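Local structure of isomerase/lactonizing enzyme (Agrobacterium tumefaciens, 1RVK) at residues F228-E233 / C276-T281; S241-L246 / I252-P257; K294-A299 / C306-N311. The protein is of unknown function but, as a magnesium-binding member of the enolase superfamily, probably forms and stabilises an enolate from a carboxylate substrate during catalysis. All blocks are in the same frame, centred on the assembly; numbering follows the deposited sequence.

Interaction 1. Residues F228-E233 / C276-T281. With MG (magnesium ion), chain B.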
# COMPACT_ATOMS: atom_id res chain seq x y z
N PHE A 228 -5.04 -11.73 18.31
CA PHE A 228 -4.62 -10.94 17.15
C PHE A 228 -4.98 -9.46 17.33
O PHE A 228 -6.00 -9.14 17.95
CB PHE A 228 -5.26 -11.47 15.86
CG PHE A 228 -4.45 -12.54 15.17
CD1 PHE A 228 -4.20 -12.45 13.81
CD2 PHE A 228 -3.94 -13.62 15.88
CE1 PHE A 228 -3.44 -13.43 13.15
CE2 PHE A 228 -3.18 -14.60 15.24
CZ PHE A 228 -2.93 -14.50 13.87
N ASP A 229 -4.15 -8.58 16.78
CA ASP A 229 -4.33 -7.14 16.87
C ASP A 229 -5.48 -6.61 16.04
O ASP A 229 -6.15 -5.65 16.43
CB ASP A 229 -3.04 -6.42 16.46
CG ASP A 229 -2.05 -6.30 17.59
OD1 ASP A 229 -2.12 -7.10 18.55
OD2 ASP A 229 -1.18 -5.40 17.52
N TRP A 230 -5.70 -7.19 14.87
CA TRP A 230 -6.80 -6.74 14.03
C TRP A 230 -7.16 -7.72 12.93
O TRP A 230 -6.37 -8.60 12.57
CB TRP A 230 -6.51 -5.34 13.43
CG TRP A 230 -5.59 -5.26 12.21
CD1 TRP A 230 -5.69 -5.97 11.04
CD2 TRP A 230 -4.52 -4.32 12.02
NE1 TRP A 230 -4.75 -5.53 10.14
CE2 TRP A 230 -4.02 -4.52 10.71
CE3 TRP A 230 -3.93 -3.33 12.82
CZ2 TRP A 230 -2.96 -3.77 10.18
CZ3 TRP A 230 -2.87 -2.58 12.30
CH2 TRP A 230 -2.40 -2.81 10.99
N ILE A 231 -8.37 -7.58 12.42
CA ILE A 231 -8.86 -8.40 11.33
C ILE A 231 -9.07 -7.37 10.23
O ILE A 231 -9.67 -6.32 10.46
CB ILE A 231 -10.19 -9.13 11.71
CG1 ILE A 231 -10.66 -9.98 10.53
CG2 ILE A 231 -11.24 -8.13 12.15
CD1 ILE A 231 -11.88 -10.83 10.84
N GLU A 232 -8.54 -7.66 9.05
CA GLU A 232 -8.60 -6.73 7.93
C GLU A 232 -9.40 -7.19 6.72
O GLU A 232 -9.19 -8.28 6.20
CB GLU A 232 -7.16 -6.42 7.51
CG GLU A 232 -6.99 -5.38 6.41
CD GLU A 232 -5.52 -5.12 6.14
OE1 GLU A 232 -4.71 -5.20 7.08
OE2 GLU A 232 -5.17 -4.83 4.99
N GLU A 233 -10.32 -6.33 6.28
CA GLU A 233 -11.16 -6.57 5.11
C GLU A 233 -11.62 -8.02 4.91
O GLU A 233 -11.29 -8.65 3.91
CB GLU A 233 -10.42 -6.07 3.86
CG GLU A 233 -11.26 -5.99 2.59
CD GLU A 233 -10.56 -5.26 1.44
OE1 GLU A 233 -11.20 -5.07 0.39
OE2 GLU A 233 -9.37 -4.88 1.59
N CYS A 276 -15.73 0.67 11.65
CA CYS A 276 -14.41 0.12 11.96
C CYS A 276 -13.88 0.69 13.27
O CYS A 276 -14.39 1.71 13.76
CB CYS A 276 -13.43 0.46 10.83
SG CYS A 276 -13.22 2.23 10.55
N ASP A 277 -12.88 0.03 13.83
CA ASP A 277 -12.26 0.45 15.09
C ASP A 277 -10.94 1.17 14.79
O ASP A 277 -10.46 1.96 15.60
CB ASP A 277 -11.98 -0.77 15.96
CG ASP A 277 -13.23 -1.59 16.22
OD1 ASP A 277 -14.14 -1.09 16.92
OD2 ASP A 277 -13.32 -2.72 15.70
N ILE A 278 -10.37 0.86 13.63
CA ILE A 278 -9.12 1.46 13.17
C ILE A 278 -9.37 1.80 11.71
O ILE A 278 -9.89 0.97 10.96
CB ILE A 278 -7.94 0.46 13.24
CG1 ILE A 278 -7.77 -0.06 14.67
CG2 ILE A 278 -6.66 1.12 12.75
CD1 ILE A 278 -6.80 -1.23 14.78
N LEU A 279 -9.02 3.01 11.29
CA LEU A 279 -9.24 3.42 9.91
C LEU A 279 -8.10 2.92 9.03
O LEU A 279 -7.03 2.54 9.53
CB LEU A 279 -9.34 4.94 9.82
CG LEU A 279 -9.97 5.54 8.55
CD1 LEU A 279 -11.43 5.11 8.47
CD2 LEU A 279 -9.85 7.07 8.59
N ARG A 280 -8.32 2.91 7.72
CA ARG A 280 -7.27 2.49 6.80
C ARG A 280 -7.27 3.42 5.60
O ARG A 280 -8.32 3.94 5.20
CB ARG A 280 -7.49 1.04 6.34
CG ARG A 280 -6.30 0.44 5.57
CD ARG A 280 -6.30 -1.08 5.75
NE ARG A 280 -5.23 -1.81 5.07
CZ ARG A 280 -3.93 -1.74 5.36
NH1 ARG A 280 -3.07 -2.48 4.67
NH2 ARG A 280 -3.49 -0.93 6.31
N THR A 281 -6.09 3.66 5.06
CA THR A 281 -5.94 4.51 3.90
C THR A 281 -4.73 3.97 3.16
O THR A 281 -4.13 2.97 3.57
CB THR A 281 -5.69 5.98 4.28
OG1 THR A 281 -5.78 6.81 3.11
CG2 THR A 281 -4.30 6.15 4.91
MG MG B . -5.22 -5.46 2.91
O HOH W 1 -7.42 -5.82 2.81
O HOH W 2 -4.99 -5.87 0.67
O HOH W 3 -2.93 -5.56 2.98
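The carboxylate of E232 lies over a face of the R280 guanidinium instead of meeting its edge. E232 OE1 stands 3.8 Å above the plane of the R280 guanidinium, nearer its margin than its centre, and the two planes are turned 56° apart. The resulting salt bridge is long, 4.0 Å from E232 OE1 to R280 NE, and electrostatic in character, with no N-H directed at that oxygen. E232 OE2 comes nearer, 3.0 Å from R280 NE, while also holding the magnesium ion at 2.2 Å. The N-H groups of R280 are directed elsewhere: NE to E258 OE1, and NH1 is in a salt bridge with E329.

The arrangement illustrates how a TIM-type barrel, as in the enolase superfamily, gathers its metal ligands at the C-terminal ends of successive strands. Strands 230-232 and 278-281 are next-but-one neighbours, separated by strand 254-256, so side chains must bridge the gap within the barrel. D206 and E258 join E232 on the metal, and three waters are also bound; E233 accepts a hydrogen bond from one of them.

A chi1 of -176° swings E232 CG away from the backbone N, and the extended chain beyond reaches the ion. Two further partners grip its other oxygen: W230 NE1 donates to the anti lone pair of E232 OE1 over 3.1 Å, at an N-H...O angle of 140°, and K169 forms a salt bridge to it. Deeper along the strands, I278 CD1 approaches W230 CE3 obliquely at 4.1 Å, the two side chains crossing at about a right angle.

Interaction 2. Residues S241-L246 / I252-P257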
# COMPACT_ATOMS: atom_id res chain seq x y z
N SER A 241 -22.71 -1.44 5.92
CA SER A 241 -23.55 -2.03 6.95
C SER A 241 -23.03 -3.34 7.50
O SER A 241 -23.20 -3.63 8.68
CB SER A 241 -24.98 -2.23 6.42
OG SER A 241 -25.70 -1.00 6.44
N SER A 242 -22.40 -4.15 6.65
CA SER A 242 -21.86 -5.42 7.09
C SER A 242 -20.72 -5.18 8.08
O SER A 242 -20.54 -5.96 9.02
CB SER A 242 -21.35 -6.22 5.90
OG SER A 242 -22.43 -6.67 5.10
N TYR A 243 -19.96 -4.11 7.88
CA TYR A 243 -18.86 -3.80 8.78
C TYR A 243 -19.35 -3.24 10.11
O TYR A 243 -18.75 -3.48 11.15
CB TYR A 243 -17.87 -2.85 8.11
CG TYR A 243 -16.91 -3.59 7.22
CD1 TYR A 243 -17.29 -4.06 5.96
CD2 TYR A 243 -15.63 -3.91 7.68
CE1 TYR A 243 -16.43 -4.83 5.18
CE2 TYR A 243 -14.76 -4.67 6.91
CZ TYR A 243 -15.16 -5.13 5.66
OH TYR A 243 -14.30 -5.90 4.92
N LYS A 244 -20.44 -2.48 10.07
CA LYS A 244 -21.00 -1.94 11.31
C LYS A 244 -21.44 -3.14 12.15
O LYS A 244 -21.19 -3.21 13.36
CB LYS A 244 -22.21 -1.05 11.00
CG LYS A 244 -21.87 0.18 10.17
CD LYS A 244 -23.11 0.88 9.63
CE LYS A 244 -23.96 1.49 10.74
NZ LYS A 244 -25.15 2.21 10.18
N TRP A 245 -22.09 -4.10 11.49
CA TRP A 245 -22.58 -5.31 12.15
C TRP A 245 -21.42 -6.16 12.69
O TRP A 245 -21.44 -6.57 13.85
CB TRP A 245 -23.39 -6.15 11.16
CG TRP A 245 -23.84 -7.49 11.71
CD1 TRP A 245 -24.94 -7.74 12.49
CD2 TRP A 245 -23.16 -8.74 11.55
NE1 TRP A 245 -24.98 -9.08 12.82
CE2 TRP A 245 -23.91 -9.71 12.26
CE3 TRP A 245 -22.00 -9.14 10.88
CZ2 TRP A 245 -23.52 -11.06 12.32
CZ3 TRP A 245 -21.62 -10.48 10.94
CH2 TRP A 245 -22.38 -11.42 11.65
N LEU A 246 -20.43 -6.41 11.84
CA LEU A 246 -19.30 -7.24 12.24
C LEU A 246 -18.53 -6.63 13.41
O LEU A 246 -18.16 -7.34 14.34
CB LEU A 246 -18.37 -7.45 11.04
CG LEU A 246 -17.24 -8.48 11.14
CD1 LEU A 246 -16.17 -7.94 12.05
CD2 LEU A 246 -17.77 -9.82 11.63
N ILE A 252 -12.22 -8.41 18.58
CA ILE A 252 -11.00 -8.01 17.88
C ILE A 252 -11.25 -6.78 17.01
O ILE A 252 -12.29 -6.66 16.36
CB ILE A 252 -10.46 -9.17 16.98
CG1 ILE A 252 -9.15 -8.75 16.31
CG2 ILE A 252 -11.49 -9.54 15.92
CD1 ILE A 252 -8.44 -9.88 15.56
N PRO A 253 -10.30 -5.83 17.02
CA PRO A 253 -10.47 -4.61 16.22
C PRO A 253 -10.58 -4.90 14.72
O PRO A 253 -9.88 -5.76 14.18
CB PRO A 253 -9.21 -3.81 16.55
CG PRO A 253 -8.93 -4.21 17.98
CD PRO A 253 -9.14 -5.71 17.92
N VAL A 254 -11.48 -4.16 14.07
CA VAL A 254 -11.68 -4.28 12.64
C VAL A 254 -11.03 -3.04 12.03
O VAL A 254 -11.31 -1.92 12.46
CB VAL A 254 -13.18 -4.28 12.28
CG1 VAL A 254 -13.37 -4.19 10.77
CG2 VAL A 254 -13.83 -5.55 12.81
N VAL A 255 -10.17 -3.23 11.04
CA VAL A 255 -9.49 -2.11 10.38
C VAL A 255 -9.98 -2.00 8.95
O VAL A 255 -10.11 -3.00 8.25
CB VAL A 255 -7.96 -2.30 10.38
CG1 VAL A 255 -7.29 -1.08 9.76
CG2 VAL A 255 -7.46 -2.51 11.78
N GLY A 256 -10.26 -0.77 8.52
CA GLY A 256 -10.74 -0.56 7.16
C GLY A 256 -11.20 0.87 6.97
O GLY A 256 -11.16 1.67 7.90
N PRO A 257 -11.63 1.24 5.75
CA PRO A 257 -11.68 0.39 4.57
C PRO A 257 -10.41 0.55 3.74
O PRO A 257 -9.88 1.66 3.63
CB PRO A 257 -12.90 0.91 3.83
CG PRO A 257 -12.79 2.40 4.06
CD PRO A 257 -12.33 2.52 5.51
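V254, Y243 and L246 make the whole of this side-chain contact, which packs the helix of a beta-alpha-beta unit against the strand that follows it. In this unit of the barrel, strand 230-232 leads into helix 240-249, and the chain then returns as strand 254-256, parallel to the first. Such units illustrate how a TIM-type barrel builds the layer between its sheet and its helices: outward-pointing strand residues meet the inner faces of the surrounding helices.

V254 contributes the largest share, and its two methyl branches divide the work. CG1, anti to the backbone N (chi1 171°), goes to the tyrosine; CG2, beside that N, goes to the leucine. The valine therefore sits against two residues three positions apart on the helix, about one turn. Its backbone is fastened independently, the amide hydrogen-bonding to the D277 carboxylate.

Y243 offers the edge of its ring. V254 CG1 lies near the ring plane, 3.8 Å from Y243 CD2 and 4.1 Å from Y243 CE2, so the valine meets the rim of the ring. W270 meets the same ring with the planes at about 50°. The hydroxyl of this buried residue hydrogen-bonds to the carbonyl oxygen of M235, in the loop leading from strand 230-232 to the helix. Ring and hydroxyl thus tie strand, helix and loop together.

The CB of L246 points along the interface, but a chi1 of -170° sets CG beside the carbonyl carbon and the branch beyond it turns inward. The approach ends in an unusually tight methyl pair, with L246 CD1 only 3.4 Å from V254 CG2.

Interaction 3. Residues K294-A299 / C306-N311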
# COMPACT_ATOMS: atom_id res chain seq x y z
N LYS A 294 -4.99 13.79 4.33
CA LYS A 294 -6.30 14.22 4.81
C LYS A 294 -6.96 13.12 5.62
O LYS A 294 -7.58 13.39 6.65
CB LYS A 294 -7.20 14.63 3.64
CG LYS A 294 -6.74 15.88 2.92
CD LYS A 294 -7.66 16.24 1.79
CE LYS A 294 -7.19 17.52 1.10
NZ LYS A 294 -8.04 17.83 -0.07
N THR A 295 -6.84 11.87 5.16
CA THR A 295 -7.43 10.75 5.89
C THR A 295 -6.74 10.54 7.24
O THR A 295 -7.38 10.14 8.21
CB THR A 295 -7.37 9.44 5.07
OG1 THR A 295 -6.00 9.04 4.91
CG2 THR A 295 -8.00 9.62 3.70
N MSE A 296 -5.44 10.81 7.30
CA MSE A 296 -4.70 10.65 8.55
C MSE A 296 -5.18 11.68 9.57
O MSE A 296 -5.37 11.37 10.75
CB MSE A 296 -3.19 10.85 8.34
CG MSE A 296 -2.51 9.82 7.44
SE MSE A 296 -2.61 8.01 8.11
CE MSE A 296 -1.81 8.28 9.86
N HIS A 297 -5.38 12.91 9.11
CA HIS A 297 -5.84 13.99 9.98
C HIS A 297 -7.28 13.74 10.44
O HIS A 297 -7.64 14.01 11.58
CB HIS A 297 -5.73 15.32 9.24
CG HIS A 297 -4.32 15.66 8.85
ND1 HIS A 297 -4.02 16.61 7.90
CD2 HIS A 297 -3.14 15.18 9.30
CE1 HIS A 297 -2.71 16.69 7.77
NE2 HIS A 297 -2.15 15.84 8.61
N LEU A 298 -8.10 13.23 9.52
CA LEU A 298 -9.49 12.91 9.82
C LEU A 298 -9.52 11.92 10.99
O LEU A 298 -10.22 12.14 11.98
CB LEU A 298 -10.14 12.29 8.59
CG LEU A 298 -11.45 11.51 8.78
CD1 LEU A 298 -12.57 12.46 9.22
CD2 LEU A 298 -11.82 10.82 7.48
N ALA A 299 -8.76 10.84 10.86
CA ALA A 299 -8.72 9.83 11.91
C ALA A 299 -8.22 10.41 13.23
O ALA A 299 -8.81 10.16 14.29
CB ALA A 299 -7.81 8.67 11.48
N CYS A 306 -4.87 5.37 11.85
CA CYS A 306 -5.20 5.13 10.45
C CYS A 306 -3.98 4.43 9.88
O CYS A 306 -2.94 5.05 9.67
CB CYS A 306 -5.46 6.44 9.72
SG CYS A 306 -6.11 6.21 8.04
N GLU A 307 -4.11 3.12 9.65
CA GLU A 307 -3.01 2.32 9.14
C GLU A 307 -2.89 2.46 7.62
O GLU A 307 -3.86 2.30 6.89
CB GLU A 307 -3.20 0.87 9.56
CG GLU A 307 -3.26 0.68 11.09
CD GLU A 307 -1.98 1.10 11.80
OE1 GLU A 307 -0.89 0.81 11.27
OE2 GLU A 307 -2.06 1.71 12.89
N VAL A 308 -1.67 2.74 7.17
CA VAL A 308 -1.41 2.97 5.75
C VAL A 308 -1.10 1.70 4.97
O VAL A 308 -0.15 0.99 5.27
CB VAL A 308 -0.25 3.97 5.57
CG1 VAL A 308 -0.06 4.28 4.09
CG2 VAL A 308 -0.56 5.26 6.34
N HIS A 309 -1.92 1.44 3.96
CA HIS A 309 -1.77 0.27 3.11
C HIS A 309 -0.73 0.44 2.03
O HIS A 309 -0.75 1.42 1.28
CB HIS A 309 -3.10 -0.07 2.42
CG HIS A 309 -2.96 -1.04 1.29
ND1 HIS A 309 -3.36 -0.74 0.00
CD2 HIS A 309 -2.44 -2.29 1.24
CE1 HIS A 309 -3.09 -1.77 -0.79
NE2 HIS A 309 -2.53 -2.72 -0.06
N GLY A 310 0.19 -0.52 1.94
CA GLY A 310 1.19 -0.49 0.89
C GLY A 310 2.59 -0.04 1.27
O GLY A 310 2.78 0.78 2.16
N ASN A 311 3.56 -0.62 0.57
CA ASN A 311 4.96 -0.29 0.79
C ASN A 311 5.36 0.81 -0.21
O ASN A 311 4.51 1.43 -0.84
CB ASN A 311 5.82 -1.53 0.59
CG ASN A 311 5.88 -1.98 -0.86
OD1 ASN A 311 4.91 -1.82 -1.60
ND2 ASN A 311 7.00 -2.57 -1.26
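C306 is the bump on the strand, and M296 and A299 shape the hollow on the helix that takes it. The cysteine CB enters between them: it lies 3.7 Å from A299 CB and 3.6 Å from the selenium of M296, present as selenomethionine. The small alanine lets the strand come close at one side, while the long chain of M296 closes the other.

M296 achieves this by curling. Its CB does not point straight at the strand, but bends of about -60° at chi1, chi2 and chi3 hook the selenium and terminal methyl over C306. SE and CE of M296 each lie 3.4 Å from C306 O, a buried carbonyl oxygen with no hydrogen-bonding partner in the model. The selenium also rests against V308, 3.9 Å from its CG2, so one bulky atom spans two residues on the same side of the strand. C306 SG faces T295, 4.1 Å from T295 O.

The axes of helix segment 294-299 and strand segment 306-308 run roughly antiparallel, at 154°, and approach to 8.8 Å, as expected where a barrel helix packs on the strand that follows it. Strand 306-308 pairs in parallel with strand 278-281, against which A299 also packs through L279. The helix itself lies between its neighbours, L298 touching helix 263-272 and M296 touching helix 313-321.

Overall arrangement
All three contacts are buried and belong to one barrel, yet they divide between its inside and its wall. Interaction 1 spans the interior near the metal and combines charge and metal coordination with an apolar W230-I278 contact; interactions 2 and 3 lie between sheet and helices and are almost wholly apolar. Strand 254-256, whose outer side meets the helix in interaction 2, lies between the two strands of interaction 1, and V255 packs inward on I278. Interaction 3 adjoins on the other edge of strand 278-281, where strand 306-308 pairs and T281 O probably accepts from H309 N. Interactions 2 and 3 do not touch, being about 16 Å apart, centre to centre.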